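Local atomic coordinates of putative Nitroreductase (Anabaena variabilis ATCC 29413, PDB entry 3EO7), a protein that binds flavin mononucleotide and is probably an FMN-dependent oxidoreductase of the nitroreductase family. Residues Pro249-Ala253 / Pro372-Asp376; Ile164-Phe170 / Glu229-Leu235; Val143-Leu147 / Leu157-Ala163; Asp301-Phe305 / Ile380-Ile384. All coordinates share one frame; numbering follows the deposited sequence. Where two conformers were deposited one is given.

Contact 1 of 4, residues Pro249-Ala253 / Pro372-Asp376; sequences PGCTA and PDYFD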
loop_
_atom_site.group_PDB
_atom_site.type_symbol
_atom_site.label_atom_id
_atom_site.label_comp_id
_atom_site.label_asym_id
_atom_site.label_seq_id
_atom_site.Cartn_x
_atom_site.Cartn_y
_atom_site.Cartn_z
ATOM N N PRO A 249 5.529 4.712 18.761
ATOM C CA PRO A 249 4.422 4.508 17.826
ATOM C C PRO A 249 3.089 4.550 18.567
ATOM O O PRO A 249 3.028 4.229 19.760
ATOM C CB PRO A 249 4.665 3.121 17.260
ATOM C CG PRO A 249 6.172 2.908 17.427
ATOM C CD PRO A 249 6.502 3.604 18.732
ATOM N N GLY A 250 2.039 4.957 17.881
ATOM C CA GLY A 250 0.741 5.179 18.516
ATOM C C GLY A 250 -0.404 4.423 17.916
ATOM O O GLY A 250 -0.217 3.385 17.331
ATOM N N CYS A 251 -1.609 4.943 18.105
ATOM C CA CYS A 251 -2.805 4.266 17.617
ATOM C C CYS A 251 -2.926 4.532 16.133
ATOM O O CYS A 251 -3.263 5.630 15.736
ATOM C CB CYS A 251 -4.011 4.849 18.337
ATOM S SG CYS A 251 -5.598 4.145 17.841
ATOM N N THR A 252 -2.670 3.519 15.319
ATOM C CA THR A 252 -2.693 3.715 13.881
ATOM C C THR A 252 -4.055 3.585 13.235
ATOM O O THR A 252 -4.210 3.893 12.061
ATOM C CB THR A 252 -1.775 2.665 13.216
ATOM O OG1 THR A 252 -2.254 1.368 13.566
ATOM C CG2 THR A 252 -0.321 2.799 13.711
ATOM N N ALA A 253 -5.030 3.045 13.966
ATOM C CA ALA A 253 -6.321 2.770 13.381
ATOM C C ALA A 253 -7.431 2.896 14.405
ATOM O O ALA A 253 -7.255 2.534 15.569
ATOM C CB ALA A 253 -6.319 1.333 12.792
ATOM N N PRO A 372 7.717 -0.790 11.613
ATOM C CA PRO A 372 7.035 0.294 10.912
ATOM C C PRO A 372 5.526 0.176 11.133
ATOM O O PRO A 372 5.004 -0.929 11.366
ATOM C CB PRO A 372 7.388 0.053 9.439
ATOM C CG PRO A 372 7.940 -1.326 9.384
ATOM C CD PRO A 372 8.307 -1.780 10.698
ATOM N N ASP A 373 4.828 1.301 11.081
ATOM C CA ASP A 373 3.418 1.283 11.324
ATOM C C ASP A 373 2.642 0.650 10.162
ATOM O O ASP A 373 2.883 0.957 8.974
ATOM C CB ASP A 373 2.857 2.701 11.493
ATOM C CG ASP A 373 3.310 3.375 12.753
ATOM O OD1 ASP A 373 3.809 2.713 13.700
ATOM O OD2 ASP A 373 3.081 4.593 12.838
ATOM N N TYR A 374 1.689 -0.184 10.556
ATOM C CA TYR A 374 0.619 -0.698 9.716
ATOM C C TYR A 374 -0.668 -0.364 10.473
ATOM O O TYR A 374 -0.649 -0.021 11.651
ATOM C CB TYR A 374 0.712 -2.212 9.563
ATOM C CG TYR A 374 1.873 -2.649 8.687
ATOM C CD1 TYR A 374 3.157 -2.742 9.198
ATOM C CD2 TYR A 374 1.689 -2.979 7.350
ATOM C CE1 TYR A 374 4.224 -3.155 8.390
ATOM C CE2 TYR A 374 2.754 -3.388 6.557
ATOM C CZ TYR A 374 4.011 -3.471 7.086
ATOM O OH TYR A 374 5.071 -3.867 6.305
ATOM N N PHE A 375 -1.809 -0.554 9.829
ATOM C CA PHE A 375 -3.097 -0.341 10.487
ATOM C C PHE A 375 -3.345 -1.487 11.447
ATOM O O PHE A 375 -3.486 -1.271 12.668
ATOM C CB PHE A 375 -4.214 -0.146 9.457
ATOM C CG PHE A 375 -4.017 1.062 8.623
ATOM C CD1 PHE A 375 -4.170 2.322 9.185
ATOM C CD2 PHE A 375 -3.679 0.973 7.282
ATOM C CE1 PHE A 375 -3.963 3.457 8.436
ATOM C CE2 PHE A 375 -3.460 2.104 6.536
ATOM C CZ PHE A 375 -3.626 3.351 7.104
ATOM N N ASP A 376 -3.368 -2.722 10.938
ATOM C CA ASP A 376 -3.439 -3.884 11.816
ATOM C C ASP A 376 -3.090 -5.169 11.098
ATOM O O ASP A 376 -3.956 -5.820 10.519
ATOM C CB ASP A 376 -4.816 -4.005 12.499
ATOM C CG ASP A 376 -4.800 -5.003 13.656
ATOM O OD1 ASP A 376 -3.819 -5.742 13.779
ATOM O OD2 ASP A 376 -5.762 -5.033 14.436
HETATM O O HOH W 1 2.597 5.706 15.241
#
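Tyr374 O takes the hydroxyl of Thr252, OG1 to O 2.9 Å, with the donor lying in the carbonyl plane on a lone pair and the C=O...OG1 angle at 140°. Thr252 holds OG1 in the position between its own backbone N and carbonyl carbon (chi1 59°), which turns the hydroxyl to the backbone of 372-376 and sends the methyl CG2 across to Asp373. There Thr252 CG2 lies 3.8 Å from Asp373 CG, the two side chains meeting at a slant. Further back, Pro249 CB rests 3.7 Å from Asp373 OD1. A water joins the two loops at this end: it accepts from Gly250 N at 2.8 Å and donates to Asp373 OD2 at 2.7 Å. The same carboxylate makes a salt bridge with Arg206 and accepts from the backbone N of Leu209. At the other end, Thr252 O sits in the ring plane of Phe375 at its edge, 3.3 Å from CD1, and Ala253 CB lies 4.2 Å from Phe375 CB. Helix 452-473 backs the second loop, with the ring of Tyr374 stacked on His462 and that of Phe375 on Tyr455. Two irregular loops, one following the sheet strand 229-239 and the other leading into strand 381-390, are thus joined by one direct hydroxyl bond and one water. With Arg206 and Leu209 also on its oxygens, the Asp373 carboxylate is probably kept ionised.

Contact 2 of 4, residues Ile164-Phe170 / Glu229-Leu235; sequences IIVTAVF and EGAIAVL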
loop_
_atom_site.group_PDB
_atom_site.type_symbol
_atom_site.label_atom_id
_atom_site.label_comp_id
_atom_site.label_asym_id
_atom_site.label_seq_id
_atom_site.Cartn_x
_atom_site.Cartn_y
_atom_site.Cartn_z
ATOM N N ILE A 164 2.362 14.214 5.994
ATOM C CA ILE A 164 1.863 13.876 4.677
ATOM C C ILE A 164 0.410 13.451 4.876
ATOM O O ILE A 164 0.068 12.803 5.861
ATOM C CB ILE A 164 2.671 12.698 4.054
ATOM C CG1 ILE A 164 3.970 13.252 3.467
ATOM C CG2 ILE A 164 1.887 12.013 2.910
ATOM C CD1 ILE A 164 4.988 12.147 2.966
ATOM N N ILE A 165 -0.446 13.806 3.929
ATOM C CA ILE A 165 -1.775 13.236 3.878
ATOM C C ILE A 165 -1.881 12.629 2.491
ATOM O O ILE A 165 -1.545 13.286 1.484
ATOM C CB ILE A 165 -2.911 14.243 4.150
ATOM C CG1 ILE A 165 -2.717 14.892 5.540
ATOM C CG2 ILE A 165 -4.274 13.524 3.995
ATOM C CD1 ILE A 165 -3.803 15.948 5.888
ATOM N N VAL A 166 -2.355 11.385 2.436
ATOM C CA VAL A 166 -2.559 10.688 1.170
ATOM C C VAL A 166 -4.047 10.602 0.943
ATOM O O VAL A 166 -4.793 10.106 1.802
ATOM C CB VAL A 166 -1.972 9.273 1.115
ATOM C CG1 VAL A 166 -2.177 8.655 -0.304
ATOM C CG2 VAL A 166 -0.503 9.308 1.444
ATOM N N THR A 167 -4.473 11.112 -0.207
ATOM C CA THR A 167 -5.854 11.010 -0.605
ATOM C C THR A 167 -5.952 10.123 -1.851
ATOM O O THR A 167 -4.919 9.780 -2.477
ATOM C CB THR A 167 -6.416 12.373 -1.017
ATOM O OG1 THR A 167 -5.779 12.809 -2.230
ATOM C CG2 THR A 167 -6.295 13.423 0.099
ATOM N N ALA A 168 -7.194 9.783 -2.203
ATOM C CA ALA A 168 -7.517 9.018 -3.421
ATOM C C ALA A 168 -8.467 9.864 -4.269
ATOM O O ALA A 168 -9.481 10.367 -3.741
ATOM C CB ALA A 168 -8.189 7.631 -3.088
ATOM N N VAL A 169 -8.132 10.030 -5.555
ATOM C CA VAL A 169 -8.992 10.700 -6.550
ATOM C C VAL A 169 -9.695 9.508 -7.220
ATOM O O VAL A 169 -9.121 8.767 -8.053
ATOM C CB VAL A 169 -8.201 11.560 -7.553
ATOM C CG1 VAL A 169 -9.146 12.168 -8.553
ATOM C CG2 VAL A 169 -7.394 12.657 -6.813
ATOM N N PHE A 170 -10.930 9.279 -6.798
ATOM C CA PHE A 170 -11.624 8.033 -7.116
ATOM C C PHE A 170 -11.705 7.685 -8.587
ATOM O O PHE A 170 -11.430 6.541 -8.970
ATOM C CB PHE A 170 -13.033 8.051 -6.538
ATOM C CG PHE A 170 -13.080 8.425 -5.075
ATOM C CD1 PHE A 170 -12.391 7.674 -4.102
ATOM C CD2 PHE A 170 -13.810 9.514 -4.672
ATOM C CE1 PHE A 170 -12.449 8.039 -2.771
ATOM C CE2 PHE A 170 -13.851 9.874 -3.334
ATOM C CZ PHE A 170 -13.164 9.135 -2.403
ATOM N N GLU A 229 -12.602 13.103 -4.216
ATOM C CA GLU A 229 -11.310 12.809 -3.606
ATOM C C GLU A 229 -11.495 12.701 -2.116
ATOM O O GLU A 229 -12.357 13.359 -1.548
ATOM C CB GLU A 229 -10.336 13.933 -3.951
ATOM C CG GLU A 229 -8.898 13.717 -3.548
ATOM C CD GLU A 229 -7.984 14.896 -3.895
ATOM O OE1 GLU A 229 -8.430 15.833 -4.667
ATOM O OE2 GLU A 229 -6.816 14.916 -3.401
ATOM N N GLY A 230 -10.764 11.794 -1.481
ATOM C CA GLY A 230 -10.866 11.681 -0.030
ATOM C C GLY A 230 -9.606 11.157 0.617
ATOM O O GLY A 230 -8.954 10.251 0.108
ATOM N N ALA A 231 -9.260 11.766 1.739
ATOM C CA ALA A 231 -8.126 11.350 2.542
ATOM C C ALA A 231 -8.308 9.917 3.059
ATOM O O ALA A 231 -9.384 9.561 3.547
ATOM C CB ALA A 231 -7.983 12.304 3.734
ATOM N N ILE A 232 -7.268 9.090 2.925
ATOM C CA ILE A 232 -7.324 7.747 3.498
ATOM C C ILE A 232 -6.177 7.425 4.472
ATOM O O ILE A 232 -6.218 6.408 5.154
ATOM C CB ILE A 232 -7.580 6.630 2.452
ATOM C CG1 ILE A 232 -6.548 6.687 1.337
ATOM C CG2 ILE A 232 -9.037 6.747 1.922
ATOM C CD1 ILE A 232 -6.684 5.560 0.278
ATOM N N ALA A 233 -5.169 8.289 4.537
ATOM C CA ALA A 233 -4.102 8.144 5.505
ATOM C C ALA A 233 -3.493 9.516 5.823
ATOM O O ALA A 233 -3.232 10.307 4.920
ATOM C CB ALA A 233 -2.988 7.168 5.019
ATOM N N VAL A 234 -3.289 9.760 7.116
ATOM C CA VAL A 234 -2.632 10.947 7.664
ATOM C C VAL A 234 -1.332 10.435 8.308
ATOM O O VAL A 234 -1.358 9.490 9.085
ATOM C CB VAL A 234 -3.518 11.728 8.650
ATOM C CG1 VAL A 234 -2.728 12.884 9.308
ATOM C CG2 VAL A 234 -4.801 12.275 7.924
ATOM N N LEU A 235 -0.221 11.063 7.964
ATOM C CA LEU A 235 1.094 10.627 8.440
ATOM C C LEU A 235 2.000 11.764 8.897
ATOM O O LEU A 235 2.767 12.305 8.112
ATOM C CB LEU A 235 1.826 9.774 7.366
ATOM C CG LEU A 235 1.110 8.563 6.767
ATOM C CD1 LEU A 235 0.445 8.894 5.454
ATOM C CD2 LEU A 235 2.100 7.412 6.551
#
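Thr167 and Glu229 meet across neighbouring antiparallel strands, and the glutamate is the side chain to follow. Glu229 CB passes 3.7 Å from Ala168 O. Glu229 CG then stands anti to the backbone N (chi1 -173°) and comes to 3.4 Å from the same Ala168 O. The chain runs on extended, so that Glu229 CD reaches the methyl CG2 of Val169 at 3.7 Å, and OE2 finally receives the hydroxyl of Thr167, OG1 to OE2 2.6 Å, on its anti lone pair. Tyr112 OH also binds OE2, while OE1 makes a salt bridge with Lys41. Ile165, Ala231 and Val234 continue this face of the sheet: Ile165 CG1 lies beside Val234 CG2, and Ile165 CG2 reaches Ala231 CB at 3.9 Å. Helix 215-222 covers Ile165 and Ala231, and Phe213 meets Val234. On the other face, the side chains of Val166 and Leu235 slant across each other, CG2 of Val166 touching CD1 of Leu235, and Ala168 CB meets Ile232 CD1 against helix 181-202. The register shifts by one residue at a classic beta bulge. Ile232 and Ala233 both stand opposite Val166, whose carbonyl accepts from Ile232 N at 2.9 Å and more weakly from Ala233 N at 3.3 Å. Beyond the bulge, Ala168 and Gly230 bond in both directions, and the Phe170 ring comes back against the strand, CZ 3.7 Å from Gly230 N. The two are neighbouring inner strands of the sheet. Buried there, the carboxylate of Glu229 is answered by two hydroxyls and a lysine, which probably favours its charged form.

Contact 3 of 4, residues Val143-Leu147 / Leu157-Ala163; sequences VWQSL and LESTQLA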
loop_
_atom_site.group_PDB
_atom_site.type_symbol
_atom_site.label_atom_id
_atom_site.label_comp_id
_atom_site.label_asym_id
_atom_site.label_seq_id
_atom_site.Cartn_x
_atom_site.Cartn_y
_atom_site.Cartn_z
ATOM N N VAL A 143 -3.094 25.670 9.980
ATOM C CA VAL A 143 -4.090 24.613 9.891
ATOM C C VAL A 143 -3.802 23.457 10.856
ATOM O O VAL A 143 -4.588 22.507 10.938
ATOM C CB VAL A 143 -4.121 24.015 8.466
ATOM C CG1 VAL A 143 -4.498 25.083 7.399
ATOM C CG2 VAL A 143 -2.790 23.352 8.117
ATOM N N TRP A 144 -2.709 23.544 11.613
ATOM C CA TRP A 144 -2.286 22.403 12.436
ATOM C C TRP A 144 -3.326 21.987 13.477
ATOM O O TRP A 144 -3.638 20.787 13.607
ATOM C CB TRP A 144 -0.926 22.676 13.096
ATOM C CG TRP A 144 -0.213 21.442 13.488
ATOM C CD1 TRP A 144 -0.117 20.916 14.726
ATOM C CD2 TRP A 144 0.460 20.536 12.612
ATOM N NE1 TRP A 144 0.620 19.769 14.699
ATOM C CE2 TRP A 144 0.992 19.513 13.404
ATOM C CE3 TRP A 144 0.703 20.518 11.240
ATOM C CZ2 TRP A 144 1.756 18.477 12.876
ATOM C CZ3 TRP A 144 1.454 19.491 10.716
ATOM C CH2 TRP A 144 1.966 18.478 11.528
ATOM N N GLN A 145 -3.867 22.957 14.208
ATOM C CA GLN A 145 -4.871 22.634 15.204
ATOM C C GLN A 145 -6.085 21.928 14.589
ATOM O O GLN A 145 -6.618 20.978 15.190
ATOM C CB GLN A 145 -5.280 23.848 16.023
ATOM C CG GLN A 145 -6.244 23.456 17.121
ATOM C CD GLN A 145 -6.502 24.563 18.085
ATOM O OE1 GLN A 145 -5.598 25.322 18.431
ATOM N NE2 GLN A 145 -7.740 24.657 18.547
ATOM N N SER A 146 -6.519 22.377 13.411
ATOM C CA SER A 146 -7.642 21.725 12.713
ATOM C C SER A 146 -7.296 20.260 12.385
ATOM O O SER A 146 -8.154 19.372 12.461
ATOM C CB SER A 146 -8.070 22.492 11.449
ATOM O OG SER A 146 -7.048 22.546 10.463
ATOM N N LEU A 147 -6.044 20.012 12.016
ATOM C CA LEU A 147 -5.598 18.656 11.725
ATOM C C LEU A 147 -5.588 17.838 13.014
ATOM O O LEU A 147 -6.008 16.683 13.030
ATOM C CB LEU A 147 -4.223 18.647 11.037
ATOM C CG LEU A 147 -3.741 17.236 10.628
ATOM C CD1 LEU A 147 -4.758 16.474 9.714
ATOM C CD2 LEU A 147 -2.376 17.394 9.949
ATOM N N LEU A 157 0.933 14.200 16.366
ATOM C CA LEU A 157 0.806 15.576 15.864
ATOM C C LEU A 157 1.328 16.641 16.802
ATOM O O LEU A 157 1.658 17.741 16.391
ATOM C CB LEU A 157 -0.658 15.874 15.490
ATOM C CG LEU A 157 -1.138 15.137 14.233
ATOM C CD1 LEU A 157 -2.660 15.073 14.172
ATOM C CD2 LEU A 157 -0.593 15.794 12.962
ATOM N N GLU A 158 1.440 16.318 18.066
ATOM C CA GLU A 158 1.906 17.299 19.014
ATOM C C GLU A 158 3.438 17.538 18.913
ATOM O O GLU A 158 3.889 18.653 19.096
ATOM C CB GLU A 158 1.450 16.900 20.415
ATOM C CG GLU A 158 1.427 18.121 21.395
ATOM C CD GLU A 158 0.353 19.181 21.024
ATOM O OE1 GLU A 158 -0.851 18.937 21.271
ATOM O OE2 GLU A 158 0.716 20.266 20.517
ATOM N N SER A 159 4.195 16.495 18.571
ATOM C CA SER A 159 5.655 16.511 18.508
ATOM C C SER A 159 6.245 16.947 17.156
ATOM O O SER A 159 7.380 17.432 17.063
ATOM C CB SER A 159 6.168 15.055 18.738
ATOM O OG SER A 159 5.188 14.235 19.381
ATOM N N THR A 160 5.438 16.828 16.131
ATOM C CA THR A 160 5.888 17.020 14.763
ATOM C C THR A 160 5.519 18.376 14.167
ATOM O O THR A 160 4.690 19.108 14.715
ATOM C CB THR A 160 5.342 15.864 13.896
ATOM O OG1 THR A 160 3.912 15.820 14.010
ATOM C CG2 THR A 160 5.970 14.530 14.350
ATOM N N GLN A 161 6.169 18.677 13.043
ATOM C CA GLN A 161 6.055 19.952 12.356
ATOM C C GLN A 161 5.510 19.866 10.928
ATOM O O GLN A 161 5.239 20.901 10.297
ATOM C CB GLN A 161 7.461 20.583 12.308
ATOM C CG GLN A 161 8.087 20.700 13.678
ATOM C CD GLN A 161 7.394 21.740 14.507
ATOM O OE1 GLN A 161 7.036 22.806 13.996
ATOM N NE2 GLN A 161 7.200 21.451 15.809
ATOM N N LEU A 162 5.429 18.651 10.400
ATOM C CA LEU A 162 4.832 18.437 9.103
ATOM C C LEU A 162 4.231 17.035 9.034
ATOM O O LEU A 162 4.588 16.159 9.786
ATOM C CB LEU A 162 5.812 18.670 7.953
ATOM C CG LEU A 162 6.914 17.667 7.635
ATOM C CD1 LEU A 162 7.559 18.098 6.316
ATOM C CD2 LEU A 162 7.920 17.598 8.756
ATOM N N ALA A 163 3.311 16.875 8.111
ATOM C CA ALA A 163 2.613 15.626 7.890
ATOM C C ALA A 163 2.342 15.460 6.415
ATOM O O ALA A 163 2.124 16.435 5.677
ATOM C CB ALA A 163 1.257 15.602 8.650
#
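Trp144 turns CG opposite its backbone N (chi1 -158°), and the second torsion then rotates the ring plane, which swings the indole from the first turn of its helix into the bend made by 157-163. Trp144 NE1 donates to Leu157 O at 2.8 Å, with an N-H...O angle of 155°; the oxygen lies exactly in the indole plane, although the donor is tilted 30° from the carbonyl plane. The six-membered ring continues inward. Trp144 CZ2 touches Leu157 CD2 at 3.6 Å, and Thr160 OG1, which is itself bonded to Ala156 O, comes in plane at that edge. Trp144 CH2 ends 3.6 Å from Leu162 N, where the chain enters the strand, and 4.1 Å from Ala163 CB. Helix 144-150 and the short, weakly bonded helix 155-159 lead into strand 162-169 of the antiparallel sheet, and the tryptophan packs where they meet. One turn on, Leu147 packs beside the indole, crossing Leu157 at about a right angle, with Leu147 CD2 3.8 Å from Leu157 CD2. Val114 of strand 109-115 touches both Trp144 and Leu147 from the sheet.

Contact 4 of 4, residues Asp301-Phe305 / Ile380-Ile384; sequences DKYNF and IETFI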
loop_
_atom_site.group_PDB
_atom_site.type_symbol
_atom_site.label_atom_id
_atom_site.label_comp_id
_atom_site.label_asym_id
_atom_site.label_seq_id
_atom_site.Cartn_x
_atom_site.Cartn_y
_atom_site.Cartn_z
ATOM N N ASP A 301 0.728 -17.292 15.708
ATOM C CA ASP A 301 0.156 -17.209 14.371
ATOM C C ASP A 301 -1.236 -17.837 14.424
ATOM O O ASP A 301 -1.462 -18.810 15.142
ATOM C CB ASP A 301 1.073 -17.899 13.374
ATOM C CG ASP A 301 2.452 -17.220 13.292
ATOM O OD1 ASP A 301 2.518 -16.061 12.879
ATOM O OD2 ASP A 301 3.426 -17.875 13.657
ATOM N N LYS A 302 -2.169 -17.287 13.654
ATOM C CA LYS A 302 -3.563 -17.716 13.702
ATOM C C LYS A 302 -3.806 -19.190 13.451
ATOM O O LYS A 302 -4.566 -19.804 14.174
ATOM C CB LYS A 302 -4.392 -16.912 12.715
ATOM C CG LYS A 302 -5.874 -17.253 12.705
ATOM C CD LYS A 302 -6.603 -16.269 11.765
ATOM C CE LYS A 302 -8.017 -16.576 11.595
ATOM N NZ LYS A 302 -8.639 -15.526 10.742
ATOM N N TYR A 303 -3.183 -19.755 12.415
ATOM C CA TYR A 303 -3.440 -21.164 12.059
ATOM C C TYR A 303 -2.291 -22.073 12.460
ATOM O O TYR A 303 -1.235 -22.027 11.868
ATOM C CB TYR A 303 -3.685 -21.277 10.558
ATOM C CG TYR A 303 -4.960 -20.600 10.116
ATOM C CD1 TYR A 303 -6.205 -21.167 10.419
ATOM C CD2 TYR A 303 -4.940 -19.406 9.417
ATOM C CE1 TYR A 303 -7.387 -20.574 10.016
ATOM C CE2 TYR A 303 -6.124 -18.798 9.013
ATOM C CZ TYR A 303 -7.349 -19.390 9.321
ATOM O OH TYR A 303 -8.531 -18.797 8.953
ATOM N N ASN A 304 -2.509 -22.930 13.441
ATOM C CA ASN A 304 -1.445 -23.772 13.893
ATOM C C ASN A 304 -1.059 -24.844 12.868
ATOM O O ASN A 304 0.128 -25.191 12.764
ATOM C CB ASN A 304 -1.825 -24.459 15.213
ATOM C CG ASN A 304 -1.918 -23.480 16.382
ATOM O OD1 ASN A 304 -1.155 -22.510 16.465
ATOM N ND2 ASN A 304 -2.828 -23.760 17.312
ATOM N N PHE A 305 -2.054 -25.402 12.167
ATOM C CA PHE A 305 -1.807 -26.564 11.262
ATOM C C PHE A 305 -0.785 -27.522 11.919
ATOM O O PHE A 305 0.267 -27.846 11.332
ATOM C CB PHE A 305 -1.333 -26.100 9.862
ATOM C CG PHE A 305 -2.345 -25.323 9.105
ATOM C CD1 PHE A 305 -3.531 -25.915 8.686
ATOM C CD2 PHE A 305 -2.119 -24.011 8.759
ATOM C CE1 PHE A 305 -4.480 -25.180 7.971
ATOM C CE2 PHE A 305 -3.057 -23.280 8.056
ATOM C CZ PHE A 305 -4.236 -23.859 7.674
ATOM N N ILE A 380 -4.376 -9.859 8.817
ATOM C CA ILE A 380 -3.967 -10.364 7.515
ATOM C C ILE A 380 -3.184 -11.671 7.660
ATOM O O ILE A 380 -2.295 -11.792 8.512
ATOM C CB ILE A 380 -3.116 -9.313 6.792
ATOM C CG1 ILE A 380 -4.024 -8.131 6.366
ATOM C CG2 ILE A 380 -2.390 -9.909 5.555
ATOM C CD1 ILE A 380 -3.279 -6.994 6.028
ATOM N N GLU A 381 -3.570 -12.657 6.871
ATOM C CA GLU A 381 -2.869 -13.920 6.818
ATOM C C GLU A 381 -2.175 -14.035 5.461
ATOM O O GLU A 381 -2.571 -13.406 4.468
ATOM C CB GLU A 381 -3.840 -15.057 7.052
ATOM C CG GLU A 381 -4.503 -15.052 8.432
ATOM C CD GLU A 381 -3.524 -15.118 9.565
ATOM O OE1 GLU A 381 -2.496 -15.832 9.448
ATOM O OE2 GLU A 381 -3.774 -14.465 10.602
ATOM N N THR A 382 -1.139 -14.882 5.424
ATOM C CA THR A 382 -0.339 -15.052 4.238
ATOM C C THR A 382 -0.279 -16.530 3.860
ATOM O O THR A 382 0.040 -17.373 4.702
ATOM C CB THR A 382 1.087 -14.496 4.444
ATOM O OG1 THR A 382 1.018 -13.100 4.806
ATOM C CG2 THR A 382 1.957 -14.753 3.165
ATOM N N PHE A 383 -0.643 -16.832 2.616
ATOM C CA PHE A 383 -0.541 -18.195 2.038
ATOM C C PHE A 383 0.293 -18.091 0.792
ATOM O O PHE A 383 0.204 -17.093 0.062
ATOM C CB PHE A 383 -1.909 -18.801 1.708
ATOM C CG PHE A 383 -2.759 -19.021 2.931
ATOM C CD1 PHE A 383 -3.465 -17.959 3.511
ATOM C CD2 PHE A 383 -2.802 -20.275 3.544
ATOM C CE1 PHE A 383 -4.233 -18.163 4.674
ATOM C CE2 PHE A 383 -3.576 -20.470 4.704
ATOM C CZ PHE A 383 -4.273 -19.393 5.256
ATOM N N ILE A 384 1.128 -19.098 0.557
ATOM C CA ILE A 384 2.003 -19.068 -0.589
ATOM C C ILE A 384 1.819 -20.291 -1.458
ATOM O O ILE A 384 1.962 -21.428 -0.989
ATOM C CB ILE A 384 3.505 -18.966 -0.164
ATOM C CG1 ILE A 384 3.671 -17.857 0.897
ATOM C CG2 ILE A 384 4.389 -18.736 -1.372
ATOM C CD1 ILE A 384 5.135 -17.518 1.263
HETATM O O HOH W 2 -1.719 -14.798 12.408
#
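Strand 381-390 of the mixed sheet in the C-terminal nitroreductase-family region meets here the irregular loop that leads to strand 310-312. The closest approach is made by Lys302, whose CB lies 3.3 Å from Glu381 OE2. The lysine runs fully extended while Glu381 is bent at chi2 (-59°), and the two side chains cross at about a right angle, with Lys302 CD 3.6 Å from OE2 of Glu381. It is therefore the aliphatic part of the lysine that lies against the carboxylate; the ammonium goes past it to a salt bridge with Glu499, and Lys302 NZ stays 5.0 Å from Glu381 OE2. A water supplies the polar link, accepting from Lys302 N at 2.8 Å and donating to Glu381 OE2 at 2.8 Å. Glu381 OE1 is bound by Tyr398 OH, which is also the acceptor for Tyr303 N. Next along the loop, Tyr303 brings the edge of its ring to Glu381, CE2 to CG 4.1 Å, with ring and carboxylate planes 87° apart, and its hydroxyl bonds to Glu499. The ring of Phe383 meets both loop aromatics obliquely, its CZ 4.2 Å from Tyr303 CD2 and its CE2 near Phe305 CE2. Tyr398, on strand 395-400, meets Phe305 edge-to-face and Phe383 at an angle. Strands 395-400 and 433-439 flank strand 381-390 in the sheet, Ile409 of strand 405-411 touches both phenylalanines, and Pro496 packs against Tyr303 and Phe383.

In the fold
Along the chain, contact 3 closes first, then contact 2; contacts 1 and 4 follow with their segments interleaved. Contacts 2 and 3 share strand 162-169 and touch, Leu147 CD1 packing on Ile165 and Val234, although their centres are 16 Å apart. Contact 2 lies in the antiparallel sheet of the first nitroreductase-family region, and contact 3 packs at the start of one of its strands. Contact 4, on the mixed sheet of the second, lies about 38 Å from contact 3 and 30 Å from contact 2 between centres. Contact 1 brings the loop after strand 229-239 against the loop leading into strand 381-390 of contact 4. The chain thus carries two family modules in one polypeptide, with residues from both at the FMN site.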